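Local coordinates for acetoin utilization protein (Exiguobacterium sibiricum, PDB 2Q04), which is probably an acetyltransferase of the GNAT family, with a likely role in acetoin utilization, at residues E47-E50 / A51-I55; T134-Y137 / W138-D141; W150-R153 / K154-K158. All coordinates share one frame; numbering follows the deposited sequence. Where two conformers were deposited one is given.

Interaction 1 of 3, residues E47-E50 / A51-I55; sequences EQHE and ALVEI
Val53 sets one methyl, CG2, over a face of the His49 imidazole, one turn back along helix 45-56. The methyl lies toward the rim of the ring, 4.3 Å from His49 CE1, while the same CG2 rests 3.4 Å from the backbone O of His49. The valine reaches both because its CG2 stands anti to its own carbonyl carbon and beside the backbone N, on the side of the preceding turn. That carbonyl of His49 is also the acceptor for Val53 N, at 3.0 Å, in the straightest of the four backbone bonds that join the two segments (N-H...O 168°). Leu52 packs closely too: its CG sits 3.2 Å from Gln48 O, the acceptor of its own amide, and the branched end of this buried leucine faces the strands. Glu50 and Glu54 form the contrasting, solvent-facing side. Their extended chains run side by side in the same direction, the carboxylate planes 26° apart, and Glu50 OE2 comes within 4.3 Å of Glu54 OE2. Two like charges that near each other would probably repel. The closest touch of the two side chains there is Glu54 CG on Glu50 O, 3.2 Å. Two further bonds fix this part of the helix: His49 NE2 is hydrogen-bonded to the carbonyl of Leu30, and the backbone O of Val53 is hydrogen-bonded to Ser27 OG. Helix 45-56 thus lies against the mixed sheet: Leu52 touches Tyr75 and Thr77 of strand 71-79, Ile63 of strand 62-68 and Leu35 of strand 34-35, with Gln48 and His49 also meeting Leu35 and Ile55 reaching Thr77, Leu79 and Ile63.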
loop_
_atom_site.group_PDB
_atom_site.type_symbol
_atom_site.label_atom_id
_atom_site.label_comp_id
_atom_site.label_asym_id
_atom_site.label_seq_id
_atom_site.Cartn_x
_atom_site.Cartn_y
_atom_site.Cartn_z
ATOM N N GLU A 47 15.632 10.094 -1.335
ATOM C CA GLU A 47 15.833 8.659 -1.145
ATOM C C GLU A 47 14.547 7.876 -1.421
ATOM O O GLU A 47 14.590 6.785 -1.977
ATOM C CB GLU A 47 16.324 8.361 0.292
ATOM C CG GLU A 47 17.780 8.798 0.583
ATOM C CD GLU A 47 17.950 10.323 0.658
ATOM O OE1 GLU A 47 16.927 11.035 0.765
ATOM O OE2 GLU A 47 19.111 10.800 0.612
ATOM N N GLN A 48 13.406 8.439 -1.010
ATOM C CA GLN A 48 12.103 7.775 -1.190
ATOM C C GLN A 48 11.687 7.757 -2.666
ATOM O O GLN A 48 11.005 6.837 -3.108
ATOM C CB GLN A 48 11.014 8.475 -0.345
ATOM C CG GLN A 48 9.650 7.701 -0.274
ATOM C CD GLN A 48 9.753 6.360 0.486
ATOM O OE1 GLN A 48 10.769 6.063 1.113
ATOM N NE2 GLN A 48 8.690 5.561 0.426
ATOM N N HIS A 49 12.085 8.791 -3.414
ATOM C CA HIS A 49 11.807 8.867 -4.860
ATOM C C HIS A 49 12.542 7.737 -5.579
ATOM O O HIS A 49 11.954 7.003 -6.377
ATOM C CB HIS A 49 12.257 10.240 -5.414
ATOM C CG HIS A 49 11.911 10.459 -6.859
ATOM N ND1 HIS A 49 12.860 10.763 -7.814
ATOM C CD2 HIS A 49 10.720 10.440 -7.505
ATOM C CE1 HIS A 49 12.267 10.920 -8.986
ATOM N NE2 HIS A 49 10.969 10.726 -8.826
ATOM N N GLU A 50 13.824 7.591 -5.261
ATOM C CA GLU A 50 14.647 6.509 -5.794
ATOM C C GLU A 50 14.049 5.130 -5.446
ATOM O O GLU A 50 14.182 4.182 -6.209
ATOM C CB GLU A 50 16.070 6.632 -5.238
ATOM C CG GLU A 50 16.986 5.474 -5.545
ATOM C CD GLU A 50 18.406 5.712 -5.022
ATOM O OE1 GLU A 50 19.135 6.533 -5.632
ATOM O OE2 GLU A 50 18.785 5.084 -3.995
ATOM N N ALA A 51 13.388 5.042 -4.294
ATOM C CA ALA A 51 12.735 3.804 -3.872
ATOM C C ALA A 51 11.488 3.500 -4.714
ATOM O O ALA A 51 11.193 2.346 -4.995
ATOM C CB ALA A 51 12.361 3.880 -2.392
ATOM N N LEU A 52 10.737 4.538 -5.070
ATOM C CA LEU A 52 9.525 4.364 -5.889
ATOM C C LEU A 52 9.901 3.951 -7.299
ATOM O O LEU A 52 9.267 3.070 -7.889
ATOM C CB LEU A 52 8.706 5.665 -5.932
ATOM C CG LEU A 52 8.191 6.201 -4.583
ATOM C CD1 LEU A 52 7.470 7.538 -4.784
ATOM C CD2 LEU A 52 7.278 5.187 -3.882
ATOM N N VAL A 53 10.931 4.594 -7.840
ATOM C CA VAL A 53 11.422 4.278 -9.165
ATOM C C VAL A 53 11.861 2.814 -9.232
ATOM O O VAL A 53 11.517 2.097 -10.173
ATOM C CB VAL A 53 12.617 5.192 -9.555
ATOM C CG1 VAL A 53 13.284 4.690 -10.818
ATOM C CG2 VAL A 53 12.150 6.644 -9.735
ATOM N N GLU A 54 12.602 2.374 -8.215
ATOM C CA GLU A 54 13.098 1.003 -8.154
ATOM C C GLU A 54 11.976 0.002 -8.093
ATOM O O GLU A 54 12.030 -1.026 -8.738
ATOM C CB GLU A 54 14.003 0.822 -6.953
ATOM C CG GLU A 54 15.407 1.345 -7.165
ATOM C CD GLU A 54 16.257 1.237 -5.931
ATOM O OE1 GLU A 54 15.711 0.892 -4.855
ATOM O OE2 GLU A 54 17.477 1.500 -6.029
ATOM N N ILE A 55 10.973 0.288 -7.284
ATOM C CA ILE A 55 9.818 -0.581 -7.185
ATOM C C ILE A 55 9.124 -0.708 -8.547
ATOM O O ILE A 55 8.802 -1.811 -8.982
ATOM C CB ILE A 55 8.808 -0.058 -6.138
ATOM C CG1 ILE A 55 9.363 -0.257 -4.716
ATOM C CG2 ILE A 55 7.467 -0.776 -6.283
ATOM C CD1 ILE A 55 8.543 0.451 -3.618
#

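Interaction 2 of 3, residues T134-Y137 / W138-D141; sequences TEYY and WHWD. With CA (calcium ion), chain G; EDO (1,2-ethanediol), chain J.
With chi1 at -60°, Trp140 folds its indole back beside its own backbone N and over the turn, where Glu135, bent at chi2 (-73°), brings its carboxylate to the indole edge. Trp140 NE1 donates to Glu135 OE1 at 3.0 Å, nearly along the C-O axis and in the indole plane. One face of the same indole receives Tyr137 CA, 3.7 Å from the centroid of the six-membered ring, as a CH-pi contact. Tyr136 CB makes a second such contact, 3.6 Å from the centroid of the Trp138 five-membered ring, while Trp138 turns its edge toward the face of Tyr137 in an offset edge-to-face pair (planes at 77°). The hydrogen bond from His139 N to Tyr136 O, 3.1 Å, closes the turn after strand 130-135. A phenylalanine in place of Trp140 would probably leave Glu135 OE1 without its indole donor and the carboxylate freer to swing. Just upstream, Thr134 O binds a calcium ion at 2.5 Å, and a calcium-bound water donates to Glu135 OE2 at 2.7 Å. The buried carboxylate therefore joins the metal's water shell to the indole NH, one oxygen serving each.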
loop_
_atom_site.group_PDB
_atom_site.type_symbol
_atom_site.label_atom_id
_atom_site.label_comp_id
_atom_site.label_asym_id
_atom_site.label_seq_id
_atom_site.Cartn_x
_atom_site.Cartn_y
_atom_site.Cartn_z
ATOM N N THR A 134 0.813 -4.112 5.937
ATOM C CA THR A 134 1.112 -3.940 7.347
ATOM C C THR A 134 1.226 -2.473 7.665
ATOM O O THR A 134 1.824 -1.717 6.902
ATOM C CB THR A 134 2.427 -4.596 7.703
ATOM O OG1 THR A 134 3.451 -4.120 6.817
ATOM C CG2 THR A 134 2.321 -6.103 7.589
ATOM N N GLU A 135 0.653 -2.065 8.798
ATOM C CA GLU A 135 0.695 -0.656 9.241
ATOM C C GLU A 135 1.147 -0.589 10.699
ATOM O O GLU A 135 0.578 -1.250 11.552
ATOM C CB GLU A 135 -0.689 -0.004 9.081
ATOM C CG GLU A 135 -1.079 0.309 7.610
ATOM C CD GLU A 135 -0.300 1.497 7.021
ATOM O OE1 GLU A 135 0.163 2.345 7.806
ATOM O OE2 GLU A 135 -0.157 1.577 5.769
ATOM N N TYR A 136 2.191 0.201 10.962
ATOM C CA TYR A 136 2.756 0.332 12.290
ATOM C C TYR A 136 2.683 1.784 12.760
ATOM O O TYR A 136 3.034 2.699 12.014
ATOM C CB TYR A 136 4.206 -0.108 12.282
ATOM C CG TYR A 136 4.433 -1.473 11.691
ATOM C CD1 TYR A 136 4.566 -2.594 12.508
ATOM C CD2 TYR A 136 4.549 -1.646 10.321
ATOM C CE1 TYR A 136 4.802 -3.859 11.968
ATOM C CE2 TYR A 136 4.774 -2.910 9.768
ATOM C CZ TYR A 136 4.905 -4.007 10.600
ATOM O OH TYR A 136 5.147 -5.242 10.068
ATOM N N TYR A 137 2.337 1.981 14.036
ATOM C CA TYR A 137 2.134 3.338 14.589
ATOM C C TYR A 137 3.364 4.252 14.369
ATOM O O TYR A 137 3.226 5.480 14.268
ATOM C CB TYR A 137 1.813 3.270 16.101
ATOM C CG TYR A 137 3.055 3.311 16.979
ATOM C CD1 TYR A 137 3.715 4.521 17.231
ATOM C CD2 TYR A 137 3.595 2.149 17.520
ATOM C CE1 TYR A 137 4.866 4.568 17.995
ATOM C CE2 TYR A 137 4.747 2.190 18.312
ATOM C CZ TYR A 137 5.387 3.400 18.526
ATOM O OH TYR A 137 6.541 3.454 19.287
ATOM N N TRP A 138 4.559 3.649 14.321
ATOM C CA TRP A 138 5.824 4.428 14.277
ATOM C C TRP A 138 6.169 5.054 12.885
ATOM O O TRP A 138 7.233 5.661 12.725
ATOM C CB TRP A 138 7.013 3.588 14.814
ATOM C CG TRP A 138 7.167 2.211 14.178
ATOM C CD1 TRP A 138 7.637 1.937 12.932
ATOM C CD2 TRP A 138 6.911 0.939 14.798
ATOM N NE1 TRP A 138 7.651 0.578 12.717
ATOM C CE2 TRP A 138 7.225 -0.055 13.857
ATOM C CE3 TRP A 138 6.423 0.552 16.045
ATOM C CZ2 TRP A 138 7.068 -1.423 14.128
ATOM C CZ3 TRP A 138 6.267 -0.818 16.317
ATOM C CH2 TRP A 138 6.591 -1.776 15.367
ATOM N N HIS A 139 5.265 4.891 11.912
ATOM C CA HIS A 139 5.424 5.505 10.594
ATOM C C HIS A 139 4.306 6.529 10.317
ATOM O O HIS A 139 4.262 7.131 9.247
ATOM C CB HIS A 139 5.424 4.428 9.496
ATOM C CG HIS A 139 6.546 3.438 9.613
ATOM N ND1 HIS A 139 6.345 2.076 9.560
ATOM C CD2 HIS A 139 7.877 3.614 9.789
ATOM C CE1 HIS A 139 7.505 1.457 9.688
ATOM N NE2 HIS A 139 8.450 2.368 9.831
ATOM N N TRP A 140 3.449 6.761 11.312
ATOM C CA TRP A 140 2.280 7.630 11.142
ATOM C C TRP A 140 2.611 9.060 11.550
ATOM O O TRP A 140 3.290 9.282 12.539
ATOM C CB TRP A 140 1.100 7.114 11.974
ATOM C CG TRP A 140 0.659 5.727 11.604
ATOM C CD1 TRP A 140 0.925 5.060 10.431
ATOM C CD2 TRP A 140 -0.243 4.888 12.337
ATOM N NE1 TRP A 140 0.313 3.832 10.436
ATOM C CE2 TRP A 140 -0.418 3.702 11.585
ATOM C CE3 TRP A 140 -0.894 5.007 13.575
ATOM C CZ2 TRP A 140 -1.215 2.637 12.032
ATOM C CZ3 TRP A 140 -1.690 3.944 14.019
ATOM C CH2 TRP A 140 -1.849 2.783 13.242
ATOM N N ASP A 141 2.118 10.029 10.768
ATOM C CA ASP A 141 2.360 11.450 11.044
ATOM C C ASP A 141 1.274 12.007 11.945
ATOM O O ASP A 141 0.478 12.845 11.535
ATOM C CB ASP A 141 2.419 12.249 9.739
ATOM C CG ASP A 141 2.878 13.692 9.952
ATOM O OD1 ASP A 141 3.433 14.002 11.045
ATOM O OD2 ASP A 141 2.697 14.509 9.028
HETATM CA CA CA G . 3.279 -1.010 5.068
HETATM C C1 EDO J . 0.675 6.432 6.997
HETATM O O1 EDO J . -0.374 5.446 7.131
HETATM C C2 EDO J . 1.820 5.877 6.174
HETATM O O2 EDO J . 3.002 6.635 6.422
HETATM O O HOH W 1 2.665 -3.337 3.958
HETATM O O HOH W 2 1.002 -0.448 4.409
HETATM O O HOH W 3 5.831 -1.259 5.982
#

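Interaction 3 of 3, residues W150-R153 / K154-K158; sequences WDYR and KIMEK. With EDO (1,2-ethanediol), chain J.
Helix 149-162, which packs beside strand 182-187 of the sheet, carries an i to i+4 salt bridge between Arg153 and Glu157. The arginine grips side-on with two nitrogens, both on one oxygen: NE and NH2 each stand 3.1 Å from Glu157 OE1. They come from the same face of the carboxylate, well above its plane, which is turned 46° from the guanidinium. The grip depends on the arginine bending at chi2 (63°), which carries its end along the helix toward the extended glutamate. NH1 bonds to the carbonyl of Ala180, so the guanidinium is held from two directions. Arg153 CD also rests 3.7 Å from CE of Met156, a selenomethionine. Tyr152 meets Met156 as well, its CE1 3.9 Å from Met156 CB. Lys154 runs its chain back along the preceding turn, CG 3.1 Å from Trp150 O, and ends with NZ 4.2 Å from Asp151 OD1, too far for a salt bridge. Charge is thus matched unevenly: Arg153 and Glu157 pair directly beside Phe167, where partial burial would probably strengthen their attraction, whereas Lys154 and Asp151 probably attract each other more loosely.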
loop_
_atom_site.group_PDB
_atom_site.type_symbol
_atom_site.label_atom_id
_atom_site.label_comp_id
_atom_site.label_asym_id
_atom_site.label_seq_id
_atom_site.Cartn_x
_atom_site.Cartn_y
_atom_site.Cartn_z
ATOM N N TRP A 150 -5.505 6.155 18.002
ATOM C CA TRP A 150 -6.664 5.315 17.748
ATOM C C TRP A 150 -7.609 5.954 16.726
ATOM O O TRP A 150 -8.191 5.250 15.900
ATOM C CB TRP A 150 -7.367 4.992 19.070
ATOM C CG TRP A 150 -6.369 4.634 20.193
ATOM C CD1 TRP A 150 -5.907 5.465 21.174
ATOM C CD2 TRP A 150 -5.664 3.387 20.362
ATOM N NE1 TRP A 150 -4.993 4.801 21.977
ATOM C CE2 TRP A 150 -4.824 3.529 21.500
ATOM C CE3 TRP A 150 -5.672 2.167 19.681
ATOM C CZ2 TRP A 150 -4.003 2.492 21.966
ATOM C CZ3 TRP A 150 -4.850 1.128 20.150
ATOM C CH2 TRP A 150 -4.030 1.303 21.280
ATOM N N ASP A 151 -7.697 7.294 16.732
ATOM C CA ASP A 151 -8.442 8.020 15.689
ATOM C C ASP A 151 -7.763 7.807 14.349
ATOM O O ASP A 151 -8.428 7.587 13.334
ATOM C CB ASP A 151 -8.509 9.511 16.019
ATOM C CG ASP A 151 -9.192 9.782 17.337
ATOM O OD1 ASP A 151 -9.863 8.864 17.859
ATOM O OD2 ASP A 151 -9.038 10.900 17.867
ATOM N N TYR A 152 -6.431 7.852 14.353
ATOM C CA TYR A 152 -5.655 7.611 13.145
ATOM C C TYR A 152 -5.917 6.219 12.624
ATOM O O TYR A 152 -6.144 6.024 11.441
ATOM C CB TYR A 152 -4.152 7.769 13.420
ATOM C CG TYR A 152 -3.322 7.704 12.166
ATOM C CD1 TYR A 152 -3.057 6.480 11.545
ATOM C CD2 TYR A 152 -2.878 8.868 11.541
ATOM C CE1 TYR A 152 -2.345 6.413 10.355
ATOM C CE2 TYR A 152 -2.159 8.814 10.348
ATOM C CZ TYR A 152 -1.894 7.577 9.762
ATOM O OH TYR A 152 -1.191 7.512 8.581
ATOM N N ARG A 153 -5.847 5.244 13.521
ATOM C CA ARG A 153 -6.072 3.845 13.168
ATOM C C ARG A 153 -7.457 3.623 12.564
ATOM O O ARG A 153 -7.591 2.963 11.535
ATOM C CB ARG A 153 -5.872 2.948 14.407
ATOM C CG ARG A 153 -6.510 1.531 14.310
ATOM C CD ARG A 153 -5.907 0.696 13.198
ATOM N NE ARG A 153 -6.674 -0.529 12.970
ATOM C CZ ARG A 153 -6.511 -1.671 13.653
ATOM N NH1 ARG A 153 -5.596 -1.772 14.594
ATOM N NH2 ARG A 153 -7.266 -2.719 13.376
ATOM N N LYS A 154 -8.476 4.197 13.191
ATOM C CA LYS A 154 -9.849 4.050 12.722
ATOM C C LYS A 154 -10.032 4.646 11.324
ATOM O O LYS A 154 -10.638 4.020 10.452
ATOM C CB LYS A 154 -10.807 4.691 13.727
ATOM C CG LYS A 154 -10.870 3.930 15.088
ATOM C CD LYS A 154 -11.359 4.830 16.240
ATOM C CE LYS A 154 -11.136 4.162 17.595
ATOM N NZ LYS A 154 -11.427 5.071 18.742
ATOM N N ILE A 155 -9.436 5.814 11.099
ATOM C CA ILE A 155 -9.506 6.494 9.798
ATOM C C ILE A 155 -8.714 5.740 8.739
ATOM O O ILE A 155 -9.187 5.538 7.640
ATOM C CB ILE A 155 -8.980 7.950 9.914
ATOM C CG1 ILE A 155 -9.923 8.772 10.804
ATOM C CG2 ILE A 155 -8.870 8.584 8.545
ATOM C CD1 ILE A 155 -9.303 10.031 11.366
HETATM N N MSE A 156 -7.510 5.331 9.085
HETATM C CA MSE A 156 -6.660 4.623 8.160
HETATM C C MSE A 156 -7.275 3.283 7.764
HETATM O O MSE A 156 -7.121 2.834 6.627
HETATM C CB MSE A 156 -5.280 4.415 8.773
HETATM C CG MSE A 156 -4.325 3.626 7.900
HETATM SE SE MSE A 156 -4.555 1.697 8.083
HETATM C CE MSE A 156 -4.151 1.507 10.035
ATOM N N GLU A 157 -7.970 2.639 8.699
ATOM C CA GLU A 157 -8.551 1.317 8.417
ATOM C C GLU A 157 -9.724 1.433 7.469
ATOM O O GLU A 157 -9.839 0.656 6.534
ATOM C CB GLU A 157 -8.965 0.591 9.710
ATOM C CG GLU A 157 -9.221 -0.926 9.514
ATOM C CD GLU A 157 -9.761 -1.621 10.788
ATOM O OE1 GLU A 157 -9.497 -1.123 11.903
ATOM O OE2 GLU A 157 -10.442 -2.668 10.660
ATOM N N LYS A 158 -10.561 2.446 7.678
ATOM C CA LYS A 158 -11.694 2.686 6.806
ATOM C C LYS A 158 -11.239 3.106 5.390
ATOM O O LYS A 158 -11.896 2.771 4.399
ATOM C CB LYS A 158 -12.635 3.706 7.451
ATOM C CG LYS A 158 -13.319 3.140 8.738
ATOM C CD LYS A 158 -14.068 4.207 9.551
ATOM C CE LYS A 158 -15.509 4.394 9.075
ATOM N NZ LYS A 158 -16.349 5.093 10.111
HETATM C C1 EDO J . 0.675 6.432 6.997
HETATM O O1 EDO J . -0.374 5.446 7.131
HETATM C C2 EDO J . 1.820 5.877 6.174
HETATM O O2 EDO J . 3.002 6.635 6.422
#

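How the interactions relate
Interactions 1, 2 and 3 follow one another along the chain on helix 45-56, at the end of strand 130-135 with its following turn, and on helix 149-162. Interactions 2 and 3 are neighbours, centres about 11 Å apart: the Trp140 ring stacks on Tyr152, with Trp140 CD2 3.3 Å from Tyr152 CE1, and Glu135 CG meets Met156 SE at 3.8 Å. Interaction 1 lies apart, its centre about 19 Å from that of interaction 2 and 27 Å from that of interaction 3, across the chain's centre from the latter. The mixed sheet thus carries helix 45-56 at one place and, at another, the turn after strand 130-135 packed on helix 149-162, beside a calcium ion.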